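Local coordinates for D-isomer specific 2-hydroxyacid dehydrogenase family protein (Desulfovibrio vulgaris, PDB 5TX7) that probably catalyses the NAD-dependent interconversion of D-2-hydroxyacids and the corresponding 2-oxoacids, as members of its dehydrogenase family do, at residues P96-D101 / R292-T297; A104-A109 / H286-S291. All coordinates share one frame; numbering follows the deposited sequence.

Contact 1: residues P96-D101 / R292-T297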
loop_
_atom_site.group_PDB
_atom_site.type_symbol
_atom_site.label_atom_id
_atom_site.label_comp_id
_atom_site.label_asym_id
_atom_site.label_seq_id
_atom_site.Cartn_x
_atom_site.Cartn_y
_atom_site.Cartn_z
ATOM N N PRO A 96 15.803 -6.670 19.131
ATOM C CA PRO A 96 15.314 -7.362 17.928
ATOM C C PRO A 96 13.786 -7.358 17.837
ATOM O O PRO A 96 13.109 -7.220 18.856
ATOM C CB PRO A 96 15.851 -8.786 18.098
ATOM C CG PRO A 96 15.956 -8.973 19.574
ATOM C CD PRO A 96 16.166 -7.609 20.205
ATOM N N GLY A 97 13.260 -7.465 16.620
ATOM C CA GLY A 97 11.826 -7.677 16.396
ATOM C C GLY A 97 10.865 -6.497 16.485
ATOM O O GLY A 97 9.691 -6.650 16.154
ATOM N N TYR A 98 11.341 -5.330 16.906
ATOM C CA TYR A 98 10.473 -4.156 17.085
ATOM C C TYR A 98 9.775 -3.698 15.790
ATOM O O TYR A 98 8.686 -3.137 15.848
ATOM C CB TYR A 98 11.264 -2.962 17.685
ATOM C CG TYR A 98 12.211 -2.280 16.700
ATOM C CD1 TYR A 98 11.785 -1.228 15.896
ATOM C CD2 TYR A 98 13.537 -2.668 16.621
ATOM C CE1 TYR A 98 12.655 -0.615 14.997
ATOM C CE2 TYR A 98 14.424 -2.076 15.739
ATOM C CZ TYR A 98 13.973 -1.050 14.918
ATOM O OH TYR A 98 14.833 -0.456 14.023
ATOM N N GLY A 99 10.421 -3.895 14.647
ATOM C CA GLY A 99 9.988 -3.301 13.399
ATOM C C GLY A 99 9.571 -4.283 12.305
ATOM O O GLY A 99 9.535 -3.916 11.123
ATOM N N THR A 100 9.245 -5.510 12.692
ATOM C CA THR A 100 8.834 -6.551 11.748
ATOM C C THR A 100 7.671 -6.105 10.877
ATOM O O THR A 100 7.705 -6.210 9.659
ATOM C CB THR A 100 8.403 -7.835 12.497
ATOM O OG1 THR A 100 9.500 -8.328 13.281
ATOM C CG2 THR A 100 7.936 -8.921 11.520
ATOM N N ASP A 101 6.634 -5.592 11.508
ATOM C CA ASP A 101 5.450 -5.167 10.774
ATOM C C ASP A 101 5.667 -3.862 10.022
ATOM O O ASP A 101 5.146 -3.690 8.920
ATOM C CB ASP A 101 4.280 -5.034 11.726
ATOM C CG ASP A 101 3.826 -6.387 12.276
ATOM O OD1 ASP A 101 3.401 -7.225 11.449
ATOM O OD2 ASP A 101 3.877 -6.596 13.517
ATOM N N ARG A 292 5.212 4.799 13.911
ATOM C CA ARG A 292 5.012 5.224 15.289
ATOM C C ARG A 292 4.831 4.024 16.239
ATOM O O ARG A 292 5.316 4.059 17.356
ATOM C CB ARG A 292 3.840 6.193 15.415
ATOM C CG ARG A 292 3.697 6.764 16.821
ATOM C CD ARG A 292 3.062 8.128 16.880
ATOM N NE ARG A 292 1.844 8.109 16.123
ATOM C CZ ARG A 292 0.726 7.517 16.531
ATOM N NH1 ARG A 292 0.651 6.899 17.728
ATOM N NH2 ARG A 292 -0.336 7.542 15.724
ATOM N N THR A 293 4.150 2.972 15.777
ATOM C CA THR A 293 4.023 1.729 16.537
ATOM C C THR A 293 5.361 1.043 16.847
ATOM O O THR A 293 5.580 0.577 17.967
ATOM C CB THR A 293 3.118 0.747 15.793
ATOM O OG1 THR A 293 1.821 1.340 15.664
ATOM C CG2 THR A 293 2.992 -0.586 16.526
ATOM N N ALA A 294 6.236 0.967 15.848
ATOM C CA ALA A 294 7.524 0.306 16.014
ATOM C C ALA A 294 8.432 1.076 16.977
ATOM O O ALA A 294 9.110 0.485 17.802
ATOM C CB ALA A 294 8.204 0.120 14.659
ATOM N N ARG A 295 8.431 2.396 16.863
ATOM C CA ARG A 295 9.211 3.237 17.747
ATOM C C ARG A 295 8.696 3.169 19.196
ATOM O O ARG A 295 9.470 3.131 20.138
ATOM C CB ARG A 295 9.277 4.671 17.190
ATOM C CG ARG A 295 10.139 4.727 15.928
ATOM C CD ARG A 295 10.265 6.086 15.255
ATOM N NE ARG A 295 9.017 6.603 14.706
ATOM C CZ ARG A 295 8.214 7.511 15.277
ATOM N NH1 ARG A 295 8.463 8.029 16.473
ATOM N NH2 ARG A 295 7.117 7.912 14.628
ATOM N N ARG A 296 7.391 3.111 19.351
ATOM C CA ARG A 296 6.744 2.877 20.645
ATOM C C ARG A 296 7.205 1.542 21.263
ATOM O O ARG A 296 7.508 1.469 22.456
ATOM C CB ARG A 296 5.215 2.891 20.477
ATOM C CG ARG A 296 4.437 3.754 21.450
ATOM C CD ARG A 296 3.033 4.103 20.920
ATOM N N THR A 297 7.285 0.503 20.439
ATOM C CA THR A 297 7.720 -0.814 20.883
ATOM C C THR A 297 9.207 -0.788 21.247
ATOM O O THR A 297 9.624 -1.341 22.272
ATOM C CB THR A 297 7.453 -1.862 19.776
ATOM O OG1 THR A 297 6.034 -1.965 19.566
ATOM C CG2 THR A 297 8.038 -3.246 20.131
HETATM O O HOH W 1 6.138 -3.265 17.056
#
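Y98 meets helix 292-310 with both its backbone and the root of its side chain, and A294 and T297, one helical turn apart, receive it. The A294 methyl points at the segment 96-101 and stops 3.5 Å from Y98 O, with the tyrosine ring alongside: Y98 CD1 lies 4.0 Å from A294 CB and 3.7 Å from A294 O. That carbonyl oxygen approaches the ring obliquely. On the next turn T297 presents its methyl, set anti to the backbone N, to the tyrosine backbone, with T297 CG2 4.0 Å from Y98 CA. The first torsion of Y98 (chi1 74°) places CG between the backbone N and the carbonyl carbon, and the ring thus runs past A294 toward W289.

The chain here is a type I turn, G97 to T100, that leads into helix 100-116, with G99 as its N-cap; the positive phi of G97 (80°) suits a glycine. As in relatives, the two long helices 100-116 and 292-310 probably lie at the junction of the NAD-binding and catalytic domains, and the contact brings their N-terminal ends together. G99 and A294 mark the closest backbone approach, 5.1 Å between their CA atoms.

The polar link is indirect. A water donates to Y98 O at 2.8 Å and lies 2.8 Å from T297 OG1, bridging turn and helix beside the methyl contacts. R295 points away from the turn and forms a salt bridge with D16, while R292 forms one with E144 of the second subunit.

Contact 2: residues A104-A109 / H286-S291; sequences AQHVFA and HLAWAS
In the NAD-binding domain, which has a Rossmann-type parallel sheet, the loop that follows edge strand 281-283 passes over helix 100-116. Within 104-109 it is H106 that meets the loop; one turn earlier S102 OG bonds to A288 O and S291 N. The contact is buried. The loop folds as a type I turn from L287 to A290, and the turn's first two residues supply the partners. A288 lies over one face of the imidazole: its CA sits 4.2 Å from the ring centroid, 28° off the normal, a CH-pi geometry, and A288 CB comes within 3.6 Å of H106 CD2. L287 reaches the other end of the ring, its side chain crossing that of H106 at about a right angle, with L287 CD1 3.5 Å from H106 CE1 in an oblique approach.

H106 is turned toward the loop with CG anti to the backbone N (chi1 -163°), which carries the ring out from the helix. Its NE2 is hydrogen-bonded to T284 OG1, at the start of the same loop, and this bond restricts rotation of the ring between its two apolar neighbours. D262 OD1 and OD2 pair with the N atoms of L287 and A288 respectively.

The CB of W289 points away from the helix, and its ring meets W136 of the second subunit. A290 CB lies 3.6 Å above the plane of the W289 ring, over its centre, and W289 NE1 donates to H286 O at 2.9 Å, close to the indole plane, with an N-H...O angle of 136°.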
loop_
_atom_site.group_PDB
_atom_site.type_symbol
_atom_site.label_atom_id
_atom_site.label_comp_id
_atom_site.label_asym_id
_atom_site.label_seq_id
_atom_site.Cartn_x
_atom_site.Cartn_y
_atom_site.Cartn_z
ATOM N N ALA A 104 7.838 -4.963 6.808
ATOM C CA ALA A 104 6.993 -5.733 5.892
ATOM C C ALA A 104 5.919 -4.881 5.185
ATOM O O ALA A 104 5.710 -4.994 3.997
ATOM C CB ALA A 104 6.338 -6.877 6.633
ATOM N N GLN A 105 5.238 -4.033 5.932
ATOM C CA GLN A 105 4.297 -3.095 5.334
ATOM C C GLN A 105 4.938 -2.059 4.411
ATOM O O GLN A 105 4.294 -1.622 3.449
ATOM C CB GLN A 105 3.472 -2.399 6.414
ATOM C CG GLN A 105 2.535 -3.398 7.077
ATOM C CD GLN A 105 1.707 -2.827 8.189
ATOM O OE1 GLN A 105 1.400 -1.628 8.220
ATOM N NE2 GLN A 105 1.331 -3.686 9.122
ATOM N N HIS A 106 6.181 -1.654 4.693
ATOM C CA HIS A 106 6.873 -0.725 3.785
ATOM C C HIS A 106 7.213 -1.370 2.414
ATOM O O HIS A 106 7.182 -0.695 1.374
ATOM C CB HIS A 106 8.139 -0.131 4.429
ATOM C CG HIS A 106 8.636 1.093 3.735
ATOM N ND1 HIS A 106 7.906 2.261 3.678
ATOM C CD2 HIS A 106 9.778 1.331 3.049
ATOM C CE1 HIS A 106 8.579 3.166 2.986
ATOM N NE2 HIS A 106 9.729 2.634 2.612
ATOM N N VAL A 107 7.513 -2.676 2.424
ATOM C CA VAL A 107 7.710 -3.441 1.184
ATOM C C VAL A 107 6.489 -3.261 0.244
ATOM O O VAL A 107 6.653 -2.988 -0.970
ATOM C CB VAL A 107 7.960 -4.942 1.475
ATOM C CG1 VAL A 107 7.851 -5.812 0.202
ATOM C CG2 VAL A 107 9.305 -5.138 2.132
ATOM N N PHE A 108 5.289 -3.395 0.836
ATOM C CA PHE A 108 4.048 -3.236 0.101
ATOM C C PHE A 108 3.640 -1.786 -0.190
ATOM O O PHE A 108 2.970 -1.539 -1.198
ATOM C CB PHE A 108 2.915 -4.060 0.754
ATOM C CG PHE A 108 3.139 -5.528 0.615
ATOM C CD1 PHE A 108 2.865 -6.164 -0.600
ATOM C CD2 PHE A 108 3.725 -6.263 1.640
ATOM C CE1 PHE A 108 3.112 -7.499 -0.782
ATOM C CE2 PHE A 108 3.989 -7.617 1.467
ATOM C CZ PHE A 108 3.690 -8.234 0.253
ATOM N N ALA A 109 4.044 -0.838 0.652
ATOM C CA ALA A 109 3.868 0.569 0.317
ATOM C C ALA A 109 4.710 0.928 -0.922
ATOM O O ALA A 109 4.223 1.585 -1.837
ATOM C CB ALA A 109 4.238 1.456 1.484
ATOM N N HIS A 286 15.605 5.577 4.304
ATOM C CA HIS A 286 15.887 4.670 5.405
ATOM C C HIS A 286 14.906 4.830 6.563
ATOM O O HIS A 286 15.305 5.031 7.705
ATOM C CB HIS A 286 17.333 4.864 5.856
ATOM C CG HIS A 286 17.908 3.691 6.576
ATOM N ND1 HIS A 286 19.266 3.540 6.773
ATOM C CD2 HIS A 286 17.318 2.618 7.157
ATOM C CE1 HIS A 286 19.485 2.427 7.457
ATOM N NE2 HIS A 286 18.322 1.841 7.686
ATOM N N LEU A 287 13.623 4.728 6.249
ATOM C CA LEU A 287 12.546 4.936 7.203
ATOM C C LEU A 287 11.575 3.748 7.301
ATOM O O LEU A 287 10.503 3.878 7.873
ATOM C CB LEU A 287 11.790 6.235 6.832
ATOM C CG LEU A 287 11.154 6.380 5.450
ATOM C CD1 LEU A 287 10.041 5.380 5.212
ATOM C CD2 LEU A 287 10.600 7.776 5.240
ATOM N N ALA A 288 11.939 2.602 6.755
ATOM C CA ALA A 288 11.030 1.442 6.737
ATOM C C ALA A 288 10.725 0.972 8.165
ATOM O O ALA A 288 9.608 0.562 8.467
ATOM C CB ALA A 288 11.626 0.309 5.926
ATOM N N TRP A 289 11.745 1.045 9.020
ATOM C CA TRP A 289 11.688 0.704 10.463
ATOM C C TRP A 289 10.847 1.608 11.344
ATOM O O TRP A 289 10.639 1.295 12.524
ATOM C CB TRP A 289 13.114 0.753 11.050
ATOM C CG TRP A 289 13.685 2.164 11.040
ATOM C CD1 TRP A 289 14.272 2.802 9.983
ATOM C CD2 TRP A 289 13.668 3.115 12.120
ATOM N NE1 TRP A 289 14.628 4.080 10.343
ATOM C CE2 TRP A 289 14.266 4.300 11.644
ATOM C CE3 TRP A 289 13.214 3.072 13.447
ATOM C CZ2 TRP A 289 14.440 5.432 12.446
ATOM C CZ3 TRP A 289 13.369 4.207 14.245
ATOM C CH2 TRP A 289 13.974 5.379 13.739
ATOM N N ALA A 290 10.402 2.738 10.809
ATOM C CA ALA A 290 10.106 3.922 11.628
ATOM C C ALA A 290 8.643 4.259 11.862
ATOM O O ALA A 290 8.328 5.427 12.122
ATOM C CB ALA A 290 10.806 5.114 11.018
ATOM N N SER A 291 7.736 3.280 11.808
ATOM C CA SER A 291 6.340 3.576 12.123
ATOM C C SER A 291 6.219 3.990 13.597
ATOM O O SER A 291 7.030 3.569 14.434
ATOM C CB SER A 291 5.430 2.386 11.872
ATOM O OG SER A 291 5.623 1.395 12.877
#

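From the N terminus, the chain reaches contact 1 first at 96-101, enters helix 100-116 and makes the first half of contact 2 at 104-109. It then builds the parallel sheet of the NAD-binding domain before 286-291 closes contact 2 and 292-297 closes contact 1, so the second loop nests inside the first. The turn before helix 100-116 and the helix's first half are thereby tied to helix 292-310 and to the loop after strand 281-283, respectively. The contacts, with centres 11 Å apart, also touch: R295 NE is 2.9 Å from A290 O, probably a hydrogen bond, and Y98 OH packs 3.6 Å from W289 CB. Both also reach the second subunit.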